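Local coordinates for polycyclic ketone monooxygenase (Myceliophthora thermophila, PDB 5MQ6), which uses FAD and NADPH to insert one oxygen atom beside the carbonyl of ketones, especially bulky polycyclic ones, giving esters or lactones, at residues L56-W61 with R249-D253. Sequence-based numbering, arbitrary orientation.
Sequences LAEDPW and RWNYD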
ATOM      1  N   LEU A  56      20.510   0.640  -6.232  1.00 31.77           N
ATOM      2  CA  LEU A  56      19.439  -0.322  -6.543  1.00 36.94           C
ATOM      3  C   LEU A  56      18.066   0.286  -6.403  1.00 32.84           C
ATOM      4  O   LEU A  56      17.125  -0.210  -6.929  1.00 35.91           O
ATOM      5  CB  LEU A  56      19.529  -1.567  -5.644  1.00 42.62           C
ATOM      6  CG  LEU A  56      20.837  -2.394  -5.782  1.00 49.63           C
ATOM      7  CD1 LEU A  56      20.974  -3.457  -4.677  1.00 50.99           C
ATOM      8  CD2 LEU A  56      21.004  -2.978  -7.198  1.00 47.20           C
ATOM      9  N   ALA A  57      17.965   1.366  -5.675  1.00 33.62           N
ATOM     10  CA  ALA A  57      16.738   2.055  -5.528  1.00 33.91           C
ATOM     11  C   ALA A  57      16.380   2.980  -6.713  1.00 34.70           C
ATOM     12  O   ALA A  57      15.274   3.518  -6.752  1.00 30.91           O
ATOM     13  CB  ALA A  57      16.751   2.777  -4.171  1.00 32.75           C
ATOM     14  N   GLU A  58      17.263   3.144  -7.693  1.00 28.19           N
ATOM     15  CA  GLU A  58      17.025   4.111  -8.742  1.00 32.58           C
ATOM     16  C   GLU A  58      16.028   3.598  -9.712  1.00 34.08           C
ATOM     17  O   GLU A  58      15.819   2.403  -9.828  1.00 31.30           O
ATOM     18  CB  GLU A  58      18.330   4.515  -9.499  1.00 34.48           C
ATOM     19  CG  GLU A  58      19.351   5.270  -8.612  1.00 44.73           C
ATOM     20  CD  GLU A  58      18.870   6.654  -8.089  1.00 58.38           C
ATOM     21  OE1 GLU A  58      18.393   7.512  -8.906  1.00 70.90           O
ATOM     22  OE2 GLU A  58      18.986   6.913  -6.850  1.00 65.11           O
ATOM     23  N   ASP A  59      15.457   4.522 -10.473  1.00 39.51           N
ATOM     24  CA  ASP A  59      14.376   4.262 -11.426  1.00 33.10           C
ATOM     25  C   ASP A  59      14.971   3.651 -12.669  1.00 36.18           C
ATOM     26  O   ASP A  59      15.663   4.340 -13.356  1.00 40.18           O
ATOM     27  CB  ASP A  59      13.745   5.574 -11.787  1.00 27.68           C
ATOM     28  CG  ASP A  59      12.551   5.449 -12.714  1.00 27.22           C
ATOM     29  OD1 ASP A  59      12.372   4.412 -13.398  1.00 31.52           O
ATOM     30  OD2 ASP A  59      11.749   6.430 -12.738  1.00 21.78           O
ATOM     31  N   PRO A  60      14.651   2.373 -12.979  1.00 35.15           N
ATOM     32  CA  PRO A  60      15.177   1.782 -14.184  1.00 33.10           C
ATOM     33  C   PRO A  60      14.522   2.179 -15.434  1.00 27.72           C
ATOM     34  O   PRO A  60      14.988   1.769 -16.489  1.00 30.35           O
ATOM     35  CB  PRO A  60      14.831   0.277 -14.041  1.00 34.41           C
ATOM     36  CG  PRO A  60      14.269   0.079 -12.700  1.00 30.84           C
ATOM     37  CD  PRO A  60      13.827   1.419 -12.210  1.00 31.80           C
ATOM     38  N   TRP A  61      13.341   2.772 -15.360  1.00 23.35           N
ATOM     39  CA  TRP A  61      12.528   2.883 -16.521  1.00 26.04           C
ATOM     40  C   TRP A  61      12.555   4.275 -17.126  1.00 27.21           C
ATOM     41  O   TRP A  61      12.060   4.491 -18.235  1.00 30.21           O
ATOM     42  CB  TRP A  61      11.086   2.604 -16.128  1.00 29.93           C
ATOM     43  CG  TRP A  61      10.952   1.507 -15.169  1.00 31.14           C
ATOM     44  CD1 TRP A  61      10.470   1.569 -13.872  1.00 30.02           C
ATOM     45  CD2 TRP A  61      11.355   0.153 -15.389  1.00 28.61           C
ATOM     46  NE1 TRP A  61      10.524   0.317 -13.299  1.00 28.81           N
ATOM     47  CE2 TRP A  61      11.061  -0.566 -14.202  1.00 31.89           C
ATOM     48  CE3 TRP A  61      11.896  -0.535 -16.494  1.00 29.77           C
ATOM     49  CZ2 TRP A  61      11.346  -1.939 -14.062  1.00 31.06           C
ATOM     50  CZ3 TRP A  61      12.156  -1.910 -16.349  1.00 34.45           C
ATOM     51  CH2 TRP A  61      11.882  -2.587 -15.144  1.00 31.43           C
ATOM     52  N   ARG A 249      12.565  -2.671  -8.169  1.00 29.43           N
ATOM     53  CA  ARG A 249      13.416  -2.057  -9.220  1.00 29.96           C
ATOM     54  C   ARG A 249      14.064  -3.160 -10.118  1.00 31.42           C
ATOM     55  O   ARG A 249      15.331  -3.341 -10.119  1.00 29.22           O
ATOM     56  CB  ARG A 249      14.449  -1.139  -8.555  1.00 28.57           C
ATOM     57  CG  ARG A 249      13.889  -0.171  -7.516  1.00 31.29           C
ATOM     58  CD  ARG A 249      13.240   1.088  -8.154  1.00 32.39           C
ATOM     59  NE  ARG A 249      12.788   2.067  -7.104  1.00 31.54           N
ATOM     60  CZ  ARG A 249      11.637   2.036  -6.443  1.00 32.69           C
ATOM     61  NH1 ARG A 249      10.773   1.084  -6.642  1.00 30.90           N
ATOM     62  NH2 ARG A 249      11.340   2.988  -5.535  1.00 43.66           N
ATOM     63  N   TRP A 250      13.202  -3.861 -10.886  1.00 28.57           N
ATOM     64  CA  TRP A 250      13.642  -5.057 -11.604  1.00 30.79           C
ATOM     65  C   TRP A 250      14.715  -4.774 -12.674  1.00 34.71           C
ATOM     66  O   TRP A 250      14.558  -3.890 -13.491  1.00 35.80           O
ATOM     67  CB  TRP A 250      12.520  -5.700 -12.294  1.00 30.32           C
ATOM     68  CG  TRP A 250      12.830  -7.123 -12.790  1.00 35.57           C
ATOM     69  CD1 TRP A 250      13.174  -7.484 -14.046  1.00 35.21           C
ATOM     70  CD2 TRP A 250      12.761  -8.342 -12.023  1.00 32.27           C
ATOM     71  NE1 TRP A 250      13.323  -8.827 -14.126  1.00 33.44           N
ATOM     72  CE2 TRP A 250      13.097  -9.388 -12.901  1.00 33.88           C
ATOM     73  CE3 TRP A 250      12.445  -8.633 -10.680  1.00 25.56           C
ATOM     74  CZ2 TRP A 250      13.120 -10.730 -12.492  1.00 36.57           C
ATOM     75  CZ3 TRP A 250      12.435  -9.935 -10.262  1.00 33.02           C
ATOM     76  CH2 TRP A 250      12.789 -10.990 -11.161  1.00 35.74           C
ATOM     77  N   ASN A 251      15.724  -5.629 -12.716  1.00 36.33           N
ATOM     78  CA  ASN A 251      16.866  -5.501 -13.664  1.00 31.23           C
ATOM     79  C   ASN A 251      16.780  -6.518 -14.789  1.00 32.73           C
ATOM     80  O   ASN A 251      17.309  -7.649 -14.706  1.00 32.40           O
ATOM     81  CB  ASN A 251      18.171  -5.621 -12.942  1.00 29.48           C
ATOM     82  CG  ASN A 251      19.344  -5.193 -13.797  1.00 34.01           C
ATOM     83  OD1 ASN A 251      19.280  -5.179 -15.046  1.00 32.20           O
ATOM     84  ND2 ASN A 251      20.410  -4.821 -13.134  1.00 37.15           N
ATOM     85  N   TYR A 252      16.123  -6.069 -15.853  1.00 32.32           N
ATOM     86  CA  TYR A 252      15.951  -6.831 -17.039  1.00 34.69           C
ATOM     87  C   TYR A 252      17.224  -7.066 -17.851  1.00 43.68           C
ATOM     88  O   TYR A 252      17.226  -7.954 -18.754  1.00 39.30           O
ATOM     89  CB  TYR A 252      14.844  -6.249 -17.888  1.00 33.96           C
ATOM     90  CG  TYR A 252      13.429  -6.646 -17.404  1.00 37.78           C
ATOM     91  CD1 TYR A 252      13.003  -7.966 -17.476  1.00 33.97           C
ATOM     92  CD2 TYR A 252      12.544  -5.705 -16.884  1.00 34.73           C
ATOM     93  CE1 TYR A 252      11.745  -8.343 -17.064  1.00 34.50           C
ATOM     94  CE2 TYR A 252      11.265  -6.064 -16.475  1.00 31.72           C
ATOM     95  CZ  TYR A 252      10.892  -7.395 -16.550  1.00 33.30           C
ATOM     96  OH  TYR A 252       9.682  -7.791 -16.159  1.00 28.40           O
ATOM     97  N   ASP A 253      18.290  -6.317 -17.542  1.00 44.26           N
ATOM     98  CA  ASP A 253      19.562  -6.493 -18.249  1.00 46.79           C
ATOM     99  C   ASP A 253      20.171  -7.754 -17.693  1.00 44.90           C
ATOM    100  O   ASP A 253      20.741  -8.488 -18.431  1.00 46.69           O
ATOM    101  CB  ASP A 253      20.544  -5.299 -18.110  1.00 41.61           C
ATOM    102  CG  ASP A 253      20.087  -4.034 -18.906  1.00 44.96           C
ATOM    103  OD1 ASP A 253      19.375  -4.081 -19.968  1.00 40.22           O
ATOM    104  OD2 ASP A 253      20.449  -2.930 -18.453  1.00 49.16           O
TER
HETATM  105  O   HOH W   1      16.973  -3.137  -7.677  1.00 28.99           O
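Two connecting segments of this flavoprotein monooxygenase with two dinucleotide-binding domains meet here: 56-61, ahead of the FAD-binding Rossmann strand 78-84, and the segment 249-253, which follows strand 244-246 at the edge of the five-stranded parallel sheet of the NADPH domain. Polar contacts centre on Arg249. Its NE donates to Ala57 O at 2.9 Å with an N-H...O angle of 150°, and both Ala57 O and Glu58 O approach the guanidinium at its edge, near its plane. The same side chain touches Trp124, an FAD-binding residue, and comes within about 6 Å of the flavin cofactor, so the contact borders the cofactor site. One water adds a second link, donating to Leu56 O (3.0 Å) and Arg249 O (2.9 Å).

Local turns shape both partners. Trp61 N donates to Asp59 OD1 at 2.7 Å, closing an Asx turn around Pro60, while Asn251 N-caps helix 252-255 by accepting from Asp253 N at its OD1 (2.9 Å).

Outside the pair, Trp61 NE1 hydrogen-bonds to Trp124 O, its ring forms a cation-pi contact with Arg126, and Tyr252 OH is hydrogen-bonded to Arg126 O.

Apolar packing is led by Trp61, whose indole meets the Tyr252 ring edge to edge. Pro60 CD packs 4.1 Å from Arg249 CD; farther along, Trp61 CH2 lies 4.3 Å from Trp250 CB and 3.6 Å from Tyr252 CD2.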